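Long-range contacts in Alr4995 protein (Nostoc sp., PDB 6LRF), which acts as a bifunctional enzyme, an arginine dihydrolase of the GME family that also carries ornithine cyclodeaminase activity: residues B[14-19]-B[28-33]; B[20-25]-B[165-170]; B[38-43]-B[252-257]; B[83-88]-B[116-121]. One frame throughout, in Å; residues are numbered along the deposited sequence.

Contact 1. Residues B[14-19]-B[28-33]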
loop_
_atom_site.group_PDB
_atom_site.type_symbol
_atom_site.label_atom_id
_atom_site.label_comp_id
_atom_site.label_asym_id
_atom_site.label_seq_id
_atom_site.Cartn_x
_atom_site.Cartn_y
_atom_site.Cartn_z
ATOM N N HIS B 14 31.782 22.410 43.194
ATOM C CA HIS B 14 32.354 21.361 42.344
ATOM C C HIS B 14 31.320 20.808 41.369
ATOM O O HIS B 14 31.308 19.620 41.050
ATOM C CB HIS B 14 32.933 20.242 43.205
ATOM C CG HIS B 14 33.845 20.733 44.285
ATOM N ND1 HIS B 14 33.657 20.428 45.617
ATOM C CD2 HIS B 14 34.944 21.524 44.230
ATOM C CE1 HIS B 14 34.605 21.003 46.336
ATOM N NE2 HIS B 14 35.396 21.676 45.519
ATOM N N TYR B 15 30.446 21.684 40.896
ATOM C CA TYR B 15 29.432 21.278 39.947
ATOM C C TYR B 15 30.046 21.206 38.561
ATOM O O TYR B 15 30.914 22.006 38.201
ATOM C CB TYR B 15 28.244 22.240 39.972
ATOM C CG TYR B 15 27.213 22.001 38.884
ATOM C CD1 TYR B 15 26.349 20.909 38.938
ATOM C CD2 TYR B 15 27.096 22.878 37.808
ATOM C CE1 TYR B 15 25.401 20.694 37.943
ATOM C CE2 TYR B 15 26.148 22.675 36.812
ATOM C CZ TYR B 15 25.306 21.581 36.882
ATOM O OH TYR B 15 24.366 21.383 35.892
ATOM N N ASP B 16 29.576 20.230 37.798
ATOM C CA ASP B 16 30.064 19.955 36.462
ATOM C C ASP B 16 29.089 18.954 35.849
ATOM O O ASP B 16 28.226 18.420 36.554
ATOM C CB ASP B 16 31.494 19.394 36.514
ATOM C CG ASP B 16 32.180 19.366 35.149
ATOM O OD1 ASP B 16 31.940 20.284 34.325
ATOM O OD2 ASP B 16 32.976 18.426 34.912
ATOM N N VAL B 17 29.198 18.706 34.550
ATOM C CA VAL B 17 28.554 17.536 33.982
ATOM C C VAL B 17 29.664 16.517 33.696
ATOM O O VAL B 17 30.327 16.571 32.660
ATOM C CB VAL B 17 27.734 17.886 32.726
ATOM C CG1 VAL B 17 27.055 16.648 32.169
ATOM C CG2 VAL B 17 26.689 18.946 33.057
ATOM N N ASP B 18 29.885 15.619 34.655
ATOM C CA ASP B 18 30.952 14.619 34.594
ATOM C C ASP B 18 30.626 13.406 33.723
ATOM O O ASP B 18 31.521 12.776 33.156
ATOM C CB ASP B 18 31.282 14.102 35.999
ATOM C CG ASP B 18 32.013 15.122 36.852
ATOM O OD1 ASP B 18 32.681 16.016 36.282
ATOM O OD2 ASP B 18 31.934 15.010 38.102
ATOM N N TYR B 19 29.340 13.071 33.663
ATOM C CA TYR B 19 28.864 11.812 33.105
ATOM C C TYR B 19 27.486 12.030 32.514
ATOM O O TYR B 19 27.026 13.172 32.429
ATOM C CB TYR B 19 28.812 10.730 34.188
ATOM C CG TYR B 19 28.336 11.258 35.532
ATOM C CD1 TYR B 19 26.998 11.574 35.749
ATOM C CD2 TYR B 19 29.231 11.458 36.575
ATOM C CE1 TYR B 19 26.568 12.070 36.969
ATOM C CE2 TYR B 19 28.810 11.948 37.798
ATOM C CZ TYR B 19 27.480 12.251 37.989
ATOM O OH TYR B 19 27.069 12.741 39.207
ATOM N N ASN B 28 26.601 17.196 27.001
ATOM C CA ASN B 28 26.912 18.346 27.835
ATOM C C ASN B 28 28.124 18.107 28.720
ATOM O O ASN B 28 28.476 18.966 29.525
ATOM C CB ASN B 28 25.716 18.716 28.709
ATOM C CG ASN B 28 24.708 19.584 27.987
ATOM O OD1 ASN B 28 25.064 20.555 27.319
ATOM N ND2 ASN B 28 23.433 19.248 28.137
ATOM N N ILE B 29 28.757 16.944 28.580
ATOM C CA ILE B 29 29.907 16.595 29.417
ATOM C C ILE B 29 31.030 17.638 29.325
ATOM O O ILE B 29 31.455 18.008 28.230
ATOM C CB ILE B 29 30.472 15.209 29.047
ATOM C CG1 ILE B 29 29.415 14.121 29.266
ATOM C CG2 ILE B 29 31.726 14.907 29.858
ATOM C CD1 ILE B 29 29.967 12.706 29.152
ATOM N N HIS B 30 31.484 18.118 30.482
ATOM C CA HIS B 30 32.567 19.105 30.579
ATOM C C HIS B 30 32.296 20.392 29.795
ATOM O O HIS B 30 33.226 21.066 29.357
ATOM C CB HIS B 30 33.888 18.490 30.116
ATOM C CG HIS B 30 34.352 17.348 30.966
ATOM N ND1 HIS B 30 34.125 17.293 32.325
ATOM C CD2 HIS B 30 35.025 16.216 30.651
ATOM C CE1 HIS B 30 34.642 16.178 32.811
ATOM N NE2 HIS B 30 35.193 15.506 31.816
ATOM N N LYS B 31 31.019 20.727 29.633
ATOM C CA LYS B 31 30.605 21.941 28.929
ATOM C C LYS B 31 29.888 22.896 29.885
ATOM O O LYS B 31 28.995 23.649 29.485
ATOM C CB LYS B 31 29.694 21.593 27.743
ATOM C CG LYS B 31 30.409 21.500 26.397
ATOM C CD LYS B 31 29.469 21.036 25.297
ATOM C CE LYS B 31 29.049 22.200 24.407
ATOM N NZ LYS B 31 27.764 21.935 23.689
ATOM N N SER B 32 30.288 22.860 31.151
ATOM C CA SER B 32 29.630 23.648 32.187
ATOM C C SER B 32 30.456 24.858 32.633
ATOM O O SER B 32 31.564 24.705 33.149
ATOM C CB SER B 32 29.321 22.769 33.401
ATOM O OG SER B 32 28.694 23.526 34.423
ATOM N N SER B 33 29.905 26.054 32.435
ATOM C CA SER B 33 30.523 27.277 32.935
ATOM C C SER B 33 30.304 27.385 34.438
ATOM O O SER B 33 29.229 27.799 34.886
ATOM C CB SER B 33 29.953 28.513 32.229
ATOM O OG SER B 33 30.350 29.703 32.898
#
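The chain doubles back on itself so that V17 runs past a type II beta turn from N28 to K31, and H30 N donates to V17 O at 2.9 Å, in the plane of that carbonyl. I29 CA adds a C-H...O contact to the same oxygen. The carboxylate of D16 reaches the turn with CG anti to the backbone N (chi1 -168°). Its OD2 uses the syn lone pair to accept from H30 ND1 at 3.0 Å. The carboxylate and the imidazole are nearly coplanar, but the bond is bent to 141° at the hydrogen. D18 OD1 lies 2.8 Å from D16 OD2, so one of these acids probably holds a proton. The loop links strand 6-9 to helix 34-49 in the GME-family part of the chain, and S33 is the N-cap of that helix. An alanine at D16 would remove the acceptor of H30 ND1 and would probably leave the imidazole less firmly oriented. I29 CG2 rests on one face of the H30 ring, toward its rim. S32 OG, buried and without a polar partner in the model, sits 3.6 Å from Y15 CE2, while Y15 OH bonds to E254 O.

Contact 2. Residues B[20-25]-B[165-170]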
loop_
_atom_site.group_PDB
_atom_site.type_symbol
_atom_site.label_atom_id
_atom_site.label_comp_id
_atom_site.label_asym_id
_atom_site.label_seq_id
_atom_site.Cartn_x
_atom_site.Cartn_y
_atom_site.Cartn_z
ATOM N N VAL B 20 26.826 10.942 32.113
ATOM C CA VAL B 20 25.445 11.011 31.635
ATOM C C VAL B 20 24.604 9.905 32.302
ATOM O O VAL B 20 24.918 8.710 32.193
ATOM C CB VAL B 20 25.353 10.901 30.073
ATOM C CG1 VAL B 20 23.937 11.197 29.585
ATOM C CG2 VAL B 20 26.343 11.848 29.392
ATOM N N ILE B 21 23.557 10.324 33.019
ATOM C CA ILE B 21 22.623 9.404 33.674
ATOM C C ILE B 21 21.169 9.817 33.449
ATOM O O ILE B 21 20.256 9.131 33.900
ATOM C CB ILE B 21 22.874 9.298 35.210
ATOM C CG1 ILE B 21 22.769 10.678 35.872
ATOM C CG2 ILE B 21 24.210 8.626 35.502
ATOM C CD1 ILE B 21 22.729 10.641 37.401
ATOM N N ASN B 22 20.956 10.952 32.783
ATOM C CA ASN B 22 19.627 11.333 32.302
ATOM C C ASN B 22 19.744 12.045 30.941
ATOM O O ASN B 22 20.813 12.561 30.609
ATOM C CB ASN B 22 18.876 12.193 33.346
ATOM C CG ASN B 22 19.438 13.603 33.498
ATOM O OD1 ASN B 22 19.401 14.399 32.566
ATOM N ND2 ASN B 22 19.904 13.934 34.707
ATOM N N PRO B 23 18.658 12.056 30.139
ATOM C CA PRO B 23 18.753 12.566 28.759
ATOM C C PRO B 23 19.163 14.038 28.631
ATOM O O PRO B 23 19.745 14.410 27.615
ATOM C CB PRO B 23 17.330 12.360 28.206
ATOM C CG PRO B 23 16.451 12.246 29.418
ATOM C CD PRO B 23 17.311 11.529 30.424
ATOM N N TRP B 24 18.868 14.863 29.629
ATOM C CA TRP B 24 19.242 16.273 29.564
ATOM C C TRP B 24 20.759 16.484 29.645
ATOM O O TRP B 24 21.264 17.554 29.290
ATOM C CB TRP B 24 18.566 17.051 30.682
ATOM C CG TRP B 24 17.081 17.040 30.626
ATOM C CD1 TRP B 24 16.245 16.141 31.221
ATOM C CD2 TRP B 24 16.243 17.988 29.954
ATOM N NE1 TRP B 24 14.936 16.467 30.957
ATOM C CE2 TRP B 24 14.906 17.597 30.181
ATOM C CE3 TRP B 24 16.492 19.126 29.177
ATOM C CZ2 TRP B 24 13.820 18.303 29.659
ATOM C CZ3 TRP B 24 15.412 19.831 28.658
ATOM C CH2 TRP B 24 14.093 19.415 28.899
HETATM N N MSE B 25 21.474 15.468 30.132
HETATM C CA MSE B 25 22.935 15.522 30.263
HETATM C C MSE B 25 23.658 15.164 28.975
HETATM O O MSE B 25 24.877 15.296 28.886
HETATM C CB MSE B 25 23.422 14.574 31.362
HETATM C CG MSE B 25 23.280 15.111 32.783
HETATM SE SE MSE B 25 23.959 13.843 34.127
HETATM C CE MSE B 25 23.527 14.864 35.756
ATOM N N ARG B 165 12.249 12.325 29.620
ATOM C CA ARG B 165 12.692 13.695 29.874
ATOM C C ARG B 165 12.305 14.129 31.287
ATOM O O ARG B 165 13.046 14.849 31.957
ATOM C CB ARG B 165 12.096 14.660 28.848
ATOM C CG ARG B 165 12.645 14.481 27.426
ATOM C CD ARG B 165 11.876 15.332 26.430
ATOM N NE ARG B 165 10.481 14.921 26.346
ATOM C CZ ARG B 165 9.488 15.700 25.931
ATOM N NH1 ARG B 165 9.729 16.950 25.552
ATOM N NH2 ARG B 165 8.247 15.225 25.895
ATOM N N PHE B 166 11.136 13.680 31.731
ATOM C CA PHE B 166 10.636 14.019 33.052
ATOM C C PHE B 166 10.761 12.785 33.926
ATOM O O PHE B 166 9.764 12.132 34.284
ATOM C CB PHE B 166 9.208 14.545 32.945
ATOM C CG PHE B 166 9.067 15.631 31.908
ATOM C CD1 PHE B 166 9.528 16.917 32.168
ATOM C CD2 PHE B 166 8.518 15.357 30.657
ATOM C CE1 PHE B 166 9.423 17.920 31.203
ATOM C CE2 PHE B 166 8.404 16.351 29.692
ATOM C CZ PHE B 166 8.857 17.636 29.964
ATOM N N TYR B 167 12.027 12.490 34.236
ATOM C CA TYR B 167 12.471 11.262 34.884
ATOM C C TYR B 167 12.305 11.298 36.411
ATOM O O TYR B 167 12.309 10.250 37.063
ATOM C CB TYR B 167 13.943 10.990 34.510
ATOM C CG TYR B 167 14.921 12.053 35.002
ATOM C CD1 TYR B 167 15.056 13.270 34.343
ATOM C CD2 TYR B 167 15.695 11.837 36.139
ATOM C CE1 TYR B 167 15.942 14.240 34.799
ATOM C CE2 TYR B 167 16.586 12.803 36.606
ATOM C CZ TYR B 167 16.708 14.002 35.932
ATOM O OH TYR B 167 17.592 14.970 36.393
ATOM N N HIS B 168 12.176 12.503 36.972
ATOM C CA HIS B 168 11.793 12.675 38.376
ATOM C C HIS B 168 10.411 13.303 38.449
ATOM O O HIS B 168 10.033 14.096 37.590
ATOM C CB HIS B 168 12.793 13.561 39.138
ATOM C CG HIS B 168 14.021 12.845 39.603
ATOM N ND1 HIS B 168 15.212 13.498 39.849
ATOM C CD2 HIS B 168 14.239 11.540 39.896
ATOM C CE1 HIS B 168 16.117 12.623 40.253
ATOM N NE2 HIS B 168 15.554 11.428 40.293
ATOM N N LEU B 169 9.672 12.959 39.489
ATOM C CA LEU B 169 8.336 13.493 39.692
ATOM C C LEU B 169 8.314 15.014 39.758
ATOM O O LEU B 169 7.386 15.643 39.242
ATOM C CB LEU B 169 7.742 12.923 40.972
ATOM C CG LEU B 169 6.288 13.321 41.219
ATOM C CD1 LEU B 169 5.386 12.868 40.026
ATOM C CD2 LEU B 169 5.792 12.761 42.549
ATOM N N ASP B 170 9.334 15.610 40.382
ATOM C CA ASP B 170 9.345 17.059 40.599
ATOM C C ASP B 170 9.691 17.864 39.345
ATOM O O ASP B 170 9.710 19.095 39.384
ATOM C CB ASP B 170 10.305 17.430 41.752
ATOM C CG ASP B 170 11.790 17.305 41.389
ATOM O OD1 ASP B 170 12.141 16.737 40.330
ATOM O OD2 ASP B 170 12.630 17.777 42.204
#
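N22 and Y167 both hold their side chains in the crowded position between the backbone N and the carbonyl carbon (chi1 71° and 64°), and from there the asparagine lies over one face of the tyrosine ring. W24 instead has CG anti to its carbonyl carbon, beside its backbone N, which brings its indole N-H to R165 O. Both loops belong to the GME-family catalytic fold, an alpha/beta propeller. One leads toward helix 34-49, and the other joins strand 155-160 to strand 173-175.

N22 CB stands almost over the centre of the Y167 ring, 3.8 Å from the centroid, as a CH-pi contact. The amide is stacked at a slight tilt to the ring. N22 ND2 comes within 3.0 Å of Y167 OH, but the angle is too poor for a hydrogen bond. Their polar partners are neighbours in the chain: N22 ND2 donates to A258 O, and Y167 OH bonds to G259 O. N22 OD1 turns back on its own segment and accepts weakly from W24 N at 3.0 Å and from M25 N at 3.4 Å.

W24 CD1 packs against Y167 CE1, and P23 CG lies 4.1 Å from R165 CA. The guanidinium of R165 forms salt bridges with D163, with E210 and with E475 of a second subunit. W479 of that subunit meets the W24 ring edge-to-face. W24 NE1 donates in the plane of its indole to a lone pair of R165 O, at 2.7 Å and a nearly straight 167°.

Contact 3. Residues B[38-43]-B[252-257]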
loop_
_atom_site.group_PDB
_atom_site.type_symbol
_atom_site.label_atom_id
_atom_site.label_comp_id
_atom_site.label_asym_id
_atom_site.label_seq_id
_atom_site.Cartn_x
_atom_site.Cartn_y
_atom_site.Cartn_z
ATOM N N VAL B 38 27.618 29.304 39.395
ATOM C CA VAL B 38 27.728 30.020 40.662
ATOM C C VAL B 38 26.809 31.231 40.665
ATOM O O VAL B 38 26.077 31.474 41.621
ATOM C CB VAL B 38 29.174 30.479 40.934
ATOM C CG1 VAL B 38 29.226 31.406 42.144
ATOM C CG2 VAL B 38 30.080 29.277 41.138
ATOM N N GLU B 39 26.841 31.977 39.571
ATOM C CA GLU B 39 26.064 33.198 39.462
ATOM C C GLU B 39 24.563 32.930 39.502
ATOM O O GLU B 39 23.819 33.650 40.168
ATOM C CB GLU B 39 26.434 33.933 38.173
ATOM C CG GLU B 39 25.667 35.218 37.933
ATOM C CD GLU B 39 26.402 36.155 36.993
ATOM O OE1 GLU B 39 27.029 35.661 36.026
ATOM O OE2 GLU B 39 26.357 37.384 37.223
ATOM N N GLN B 40 24.121 31.903 38.782
ATOM C CA GLN B 40 22.698 31.556 38.734
ATOM C C GLN B 40 22.235 30.952 40.063
ATOM O O GLN B 40 21.146 31.277 40.554
ATOM C CB GLN B 40 22.413 30.583 37.589
ATOM C CG GLN B 40 22.536 31.173 36.192
ATOM C CD GLN B 40 22.364 30.112 35.107
ATOM O OE1 GLN B 40 22.428 28.918 35.385
ATOM N NE2 GLN B 40 22.149 30.547 33.870
ATOM N N TRP B 41 23.068 30.077 40.628
ATOM C CA TRP B 41 22.799 29.481 41.933
ATOM C C TRP B 41 22.606 30.559 42.990
ATOM O O TRP B 41 21.631 30.528 43.748
ATOM C CB TRP B 41 23.933 28.540 42.351
ATOM C CG TRP B 41 23.613 27.746 43.591
ATOM C CD1 TRP B 41 23.027 26.514 43.646
ATOM C CD2 TRP B 41 23.850 28.135 44.949
ATOM N NE1 TRP B 41 22.888 26.109 44.952
ATOM C CE2 TRP B 41 23.388 27.084 45.773
ATOM C CE3 TRP B 41 24.406 29.270 45.553
ATOM C CZ2 TRP B 41 23.466 27.133 47.168
ATOM C CZ3 TRP B 41 24.483 29.318 46.945
ATOM C CH2 TRP B 41 24.014 28.253 47.734
ATOM N N GLN B 42 23.533 31.519 43.029
ATOM C CA GLN B 42 23.466 32.617 43.991
ATOM C C GLN B 42 22.157 33.381 43.843
ATOM O O GLN B 42 21.547 33.775 44.832
ATOM C CB GLN B 42 24.662 33.564 43.823
ATOM C CG GLN B 42 25.972 32.996 44.352
ATOM C CD GLN B 42 26.032 32.980 45.872
ATOM O OE1 GLN B 42 25.350 33.763 46.541
ATOM N NE2 GLN B 42 26.858 32.091 46.426
ATOM N N GLY B 43 21.720 33.572 42.605
ATOM C CA GLY B 43 20.455 34.238 42.357
ATOM C C GLY B 43 19.295 33.547 43.051
ATOM O O GLY B 43 18.468 34.196 43.700
ATOM N N LEU B 252 18.362 29.655 35.366
ATOM C CA LEU B 252 19.039 28.484 35.925
ATOM C C LEU B 252 19.448 27.545 34.801
ATOM O O LEU B 252 19.507 26.329 34.986
ATOM C CB LEU B 252 18.135 27.744 36.919
ATOM C CG LEU B 252 17.790 28.443 38.234
ATOM C CD1 LEU B 252 16.522 27.854 38.834
ATOM C CD2 LEU B 252 18.948 28.342 39.223
ATOM N N THR B 253 19.730 28.120 33.635
ATOM C CA THR B 253 20.025 27.339 32.429
ATOM C C THR B 253 21.247 26.432 32.577
ATOM O O THR B 253 21.323 25.383 31.939
ATOM C CB THR B 253 20.244 28.262 31.200
ATOM O OG1 THR B 253 21.356 29.141 31.438
ATOM C CG2 THR B 253 18.983 29.089 30.908
ATOM N N GLU B 254 22.194 26.826 33.421
ATOM C CA GLU B 254 23.402 26.025 33.624
ATOM C C GLU B 254 23.100 24.724 34.368
ATOM O O GLU B 254 23.873 23.765 34.312
ATOM C CB GLU B 254 24.456 26.831 34.389
ATOM C CG GLU B 254 25.886 26.483 34.025
ATOM C CD GLU B 254 26.183 26.704 32.546
ATOM O OE1 GLU B 254 25.531 27.572 31.915
ATOM O OE2 GLU B 254 27.073 26.003 32.013
ATOM N N PHE B 255 21.976 24.684 35.075
ATOM C CA PHE B 255 21.630 23.468 35.794
ATOM C C PHE B 255 20.644 22.654 34.980
ATOM O O PHE B 255 20.535 21.439 35.173
ATOM C CB PHE B 255 21.086 23.792 37.188
ATOM C CG PHE B 255 22.122 24.369 38.101
ATOM C CD1 PHE B 255 23.044 23.543 38.733
ATOM C CD2 PHE B 255 22.208 25.744 38.295
ATOM C CE1 PHE B 255 24.024 24.079 39.570
ATOM C CE2 PHE B 255 23.186 26.281 39.124
ATOM C CZ PHE B 255 24.093 25.444 39.762
ATOM N N LEU B 256 19.956 23.313 34.045
ATOM C CA LEU B 256 19.105 22.590 33.099
ATOM C C LEU B 256 19.959 21.648 32.259
ATOM O O LEU B 256 19.445 20.696 31.688
ATOM C CB LEU B 256 18.324 23.548 32.194
ATOM C CG LEU B 256 16.823 23.713 32.468
ATOM C CD1 LEU B 256 16.584 24.616 33.665
ATOM C CD2 LEU B 256 16.061 24.226 31.238
ATOM N N LYS B 257 21.267 21.914 32.204
ATOM C CA LYS B 257 22.224 21.061 31.488
ATOM C C LYS B 257 22.443 19.707 32.155
ATOM O O LYS B 257 22.810 18.736 31.482
ATOM C CB LYS B 257 23.577 21.761 31.353
ATOM C CG LYS B 257 23.560 23.032 30.520
ATOM C CD LYS B 257 24.967 23.599 30.415
ATOM C CE LYS B 257 25.015 24.835 29.536
ATOM N NZ LYS B 257 26.423 25.238 29.249
#
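Two hydrogen bonds carry the polar part of this contact, and both end on the Q40 amide. Q40 has CG beside its backbone N (chi1 -70°) and is extended beyond it, so it reaches from helix 34-49 to the start of the short, weakly bonded helix 253-256. Its OE1 accepts from E254 N on a lone pair at 2.9 Å, with 154° at the hydrogen. Its NE2 donates to T253 OG1, also at 2.9 Å, and the hydroxyl lies close to the amide plane. One bond needs the oxygen and the other the N-H, which fixes the rotation of the amide. The fit is tight, for OE1 is also 3.1 Å from E254 CB.

The apolar part lies alongside. W41 CB packs 4.0 Å from F255 CE2, and the two side chains cross obliquely. The W41 ring stacks on Y45 of its own helix, and F255 meets Y15.

The salt bridge of K257 NZ to E254 OE2, at 2.9 Å and from above the carboxylate plane, lies within 252-257, whereas E254 OE1 forms a salt bridge with R36 on helix 34-49.

Within the GME-family domain, the contact joins helix 34-49 to the short helix 253-256, some 200 residues on. An alanine at Q40 would remove both hydrogen bonds of the amide and would probably loosen the first turn of helix 253-256. The amide is bonded through both its oxygen and its nitrogen, so in this buried contact a polar group, and not apolar packing alone, fixes how helix 253-256 sits on helix 34-49.

Contact 4. Residues B[83-88]-B[116-121]; sequences SRFLHK and PFEGAG
E118 lays its extended side chain across F85 at about a right angle, with OE2 3.6 Å from F85 CD1 and the carboxylate and ring planes 60° apart. The two loops of this GME-family domain form a single antiparallel bridge, in which R84 and F117 are a hydrogen-bonded pair. F117 N donates to a lone pair of R84 O at 2.8 Å. The return bond, from R84 N to F117 O, is weak because of its angle. C-H...O contacts from S83 CA to F117 O and from P116 CA to R84 O flank the pair.

Beyond the bridge, P116 CB packs 4.2 Å from L86 CB, and P116 also touches Q326 of a third subunit. S83 OG bonds to N71 O and lies 2.9 Å from G119 N, at an angle too poor for a bond. G119 has a positive phi of 77°, and a CB there would run into S83 OG. Its N lies over one face of the F117 ring, offset toward the rim.

E118 OE1 forms a salt bridge with R139 and a hydrogen bond with H168 NE2, which would probably favour the charged form of the acid. OE2 accepts from L86 N at 3.2 Å, almost straight at 170°, on its anti lone pair. A water donates to E118 OE2 at 2.6 Å and accepts from H87 N at 3.1 Å.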
loop_
_atom_site.group_PDB
_atom_site.type_symbol
_atom_site.label_atom_id
_atom_site.label_comp_id
_atom_site.label_asym_id
_atom_site.label_seq_id
_atom_site.Cartn_x
_atom_site.Cartn_y
_atom_site.Cartn_z
ATOM N N SER B 83 17.458 8.937 50.490
ATOM C CA SER B 83 17.530 8.422 49.132
ATOM C C SER B 83 18.525 7.281 49.002
ATOM O O SER B 83 19.604 7.296 49.611
ATOM C CB SER B 83 17.898 9.529 48.151
ATOM O OG SER B 83 16.795 10.407 47.973
ATOM N N ARG B 84 18.128 6.279 48.223
ATOM C CA ARG B 84 19.053 5.289 47.703
ATOM C C ARG B 84 19.101 5.465 46.173
ATOM O O ARG B 84 18.123 5.166 45.477
ATOM C CB ARG B 84 18.622 3.874 48.097
ATOM C CG ARG B 84 19.521 2.748 47.548
ATOM C CD ARG B 84 21.003 3.006 47.806
ATOM N NE ARG B 84 21.857 1.911 47.334
ATOM C CZ ARG B 84 23.189 1.910 47.394
ATOM N NH1 ARG B 84 23.878 0.868 46.941
ATOM N NH2 ARG B 84 23.838 2.953 47.905
ATOM N N PHE B 85 20.211 5.986 45.653
ATOM C CA PHE B 85 20.262 6.340 44.227
ATOM C C PHE B 85 20.415 5.089 43.363
ATOM O O PHE B 85 21.059 4.123 43.763
ATOM C CB PHE B 85 21.402 7.333 43.926
ATOM C CG PHE B 85 21.176 8.713 44.494
ATOM C CD1 PHE B 85 20.441 9.658 43.793
ATOM C CD2 PHE B 85 21.692 9.062 45.741
ATOM C CE1 PHE B 85 20.231 10.940 44.308
ATOM C CE2 PHE B 85 21.485 10.338 46.274
ATOM C CZ PHE B 85 20.752 11.283 45.557
ATOM N N LEU B 86 19.793 5.118 42.187
ATOM C CA LEU B 86 19.912 4.044 41.209
ATOM C C LEU B 86 21.334 3.967 40.657
ATOM O O LEU B 86 21.954 2.916 40.673
ATOM C CB LEU B 86 18.914 4.259 40.067
ATOM C CG LEU B 86 19.020 3.345 38.843
ATOM C CD1 LEU B 86 18.690 1.920 39.226
ATOM C CD2 LEU B 86 18.080 3.842 37.756
ATOM N N HIS B 87 21.835 5.105 40.189
ATOM C CA HIS B 87 23.130 5.186 39.528
ATOM C C HIS B 87 24.277 5.384 40.490
ATOM O O HIS B 87 24.223 6.257 41.362
ATOM C CB HIS B 87 23.129 6.324 38.512
ATOM C CG HIS B 87 22.225 6.085 37.344
ATOM N ND1 HIS B 87 21.050 6.782 37.155
ATOM C CD2 HIS B 87 22.317 5.216 36.314
ATOM C CE1 HIS B 87 20.464 6.362 36.048
ATOM N NE2 HIS B 87 21.216 5.414 35.517
ATOM N N LYS B 88 25.330 4.594 40.303
ATOM C CA LYS B 88 26.518 4.659 41.144
ATOM C C LYS B 88 27.147 6.063 41.177
ATOM O O LYS B 88 27.827 6.416 42.139
ATOM C CB LYS B 88 27.547 3.627 40.667
ATOM C CG LYS B 88 27.835 3.699 39.160
ATOM C CD LYS B 88 28.710 2.533 38.666
ATOM C CE LYS B 88 28.472 2.252 37.175
ATOM N NZ LYS B 88 28.968 0.911 36.741
ATOM N N PRO B 116 15.986 1.295 44.964
ATOM C CA PRO B 116 16.220 2.727 44.752
ATOM C C PRO B 116 15.011 3.621 45.038
ATOM O O PRO B 116 13.853 3.248 44.827
ATOM C CB PRO B 116 16.625 2.809 43.266
ATOM C CG PRO B 116 16.303 1.483 42.676
ATOM C CD PRO B 116 16.345 0.488 43.784
ATOM N N PHE B 117 15.315 4.809 45.544
ATOM C CA PHE B 117 14.317 5.828 45.862
ATOM C C PHE B 117 15.032 7.154 45.917
ATOM O O PHE B 117 16.040 7.267 46.612
ATOM C CB PHE B 117 13.638 5.546 47.189
ATOM C CG PHE B 117 12.868 6.711 47.729
ATOM C CD1 PHE B 117 11.647 7.059 47.180
ATOM C CD2 PHE B 117 13.369 7.462 48.787
ATOM C CE1 PHE B 117 10.929 8.133 47.675
ATOM C CE2 PHE B 117 12.660 8.542 49.290
ATOM C CZ PHE B 117 11.433 8.878 48.734
ATOM N N GLU B 118 14.550 8.164 45.204
ATOM C CA GLU B 118 15.373 9.365 45.079
ATOM C C GLU B 118 14.767 10.622 45.698
ATOM O O GLU B 118 14.903 11.730 45.171
ATOM C CB GLU B 118 15.733 9.574 43.608
ATOM C CG GLU B 118 16.605 8.393 43.134
ATOM C CD GLU B 118 17.390 8.657 41.856
ATOM O OE1 GLU B 118 17.120 9.669 41.172
ATOM O OE2 GLU B 118 18.278 7.834 41.539
ATOM N N GLY B 119 14.133 10.441 46.854
ATOM C CA GLY B 119 13.834 11.557 47.740
ATOM C C GLY B 119 12.664 12.421 47.334
ATOM O O GLY B 119 11.726 11.956 46.675
ATOM N N ALA B 120 12.712 13.689 47.725
ATOM C CA ALA B 120 11.597 14.579 47.434
ATOM C C ALA B 120 11.546 14.878 45.940
ATOM O O ALA B 120 10.544 15.377 45.432
ATOM C CB ALA B 120 11.703 15.875 48.254
ATOM N N GLY B 121 12.632 14.576 45.236
ATOM C CA GLY B 121 12.626 14.654 43.785
ATOM C C GLY B 121 11.654 13.677 43.125
ATOM O O GLY B 121 11.220 13.921 42.006
HETATM O O HOH W 1 20.633 7.967 40.463
#

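Overall arrangement
Contacts 3 and 4 are buried, whereas contacts 1 and 2 are partly buried and both touch a second subunit. Contact 4 touches a third subunit, contact 3 no other chain. Contacts 1 and 2 share the loop between strand 6-9 and helix 34-49; contact 3 holds that helix itself. Contacts 1 and 3 meet through E254, whose OE2 probably accepts from S33 N. Contact 4 lies inside the chain loop closed by contact 2, and H168 probably bonds to E118 between them. Contact 1 relies on a beta turn and a histidine-carboxylate pair. Contact 2 depends on one tyrosine face and an indole N-H bond, contact 3 on an amide, and contact 4 on a backbone bridge and a shared carboxylate.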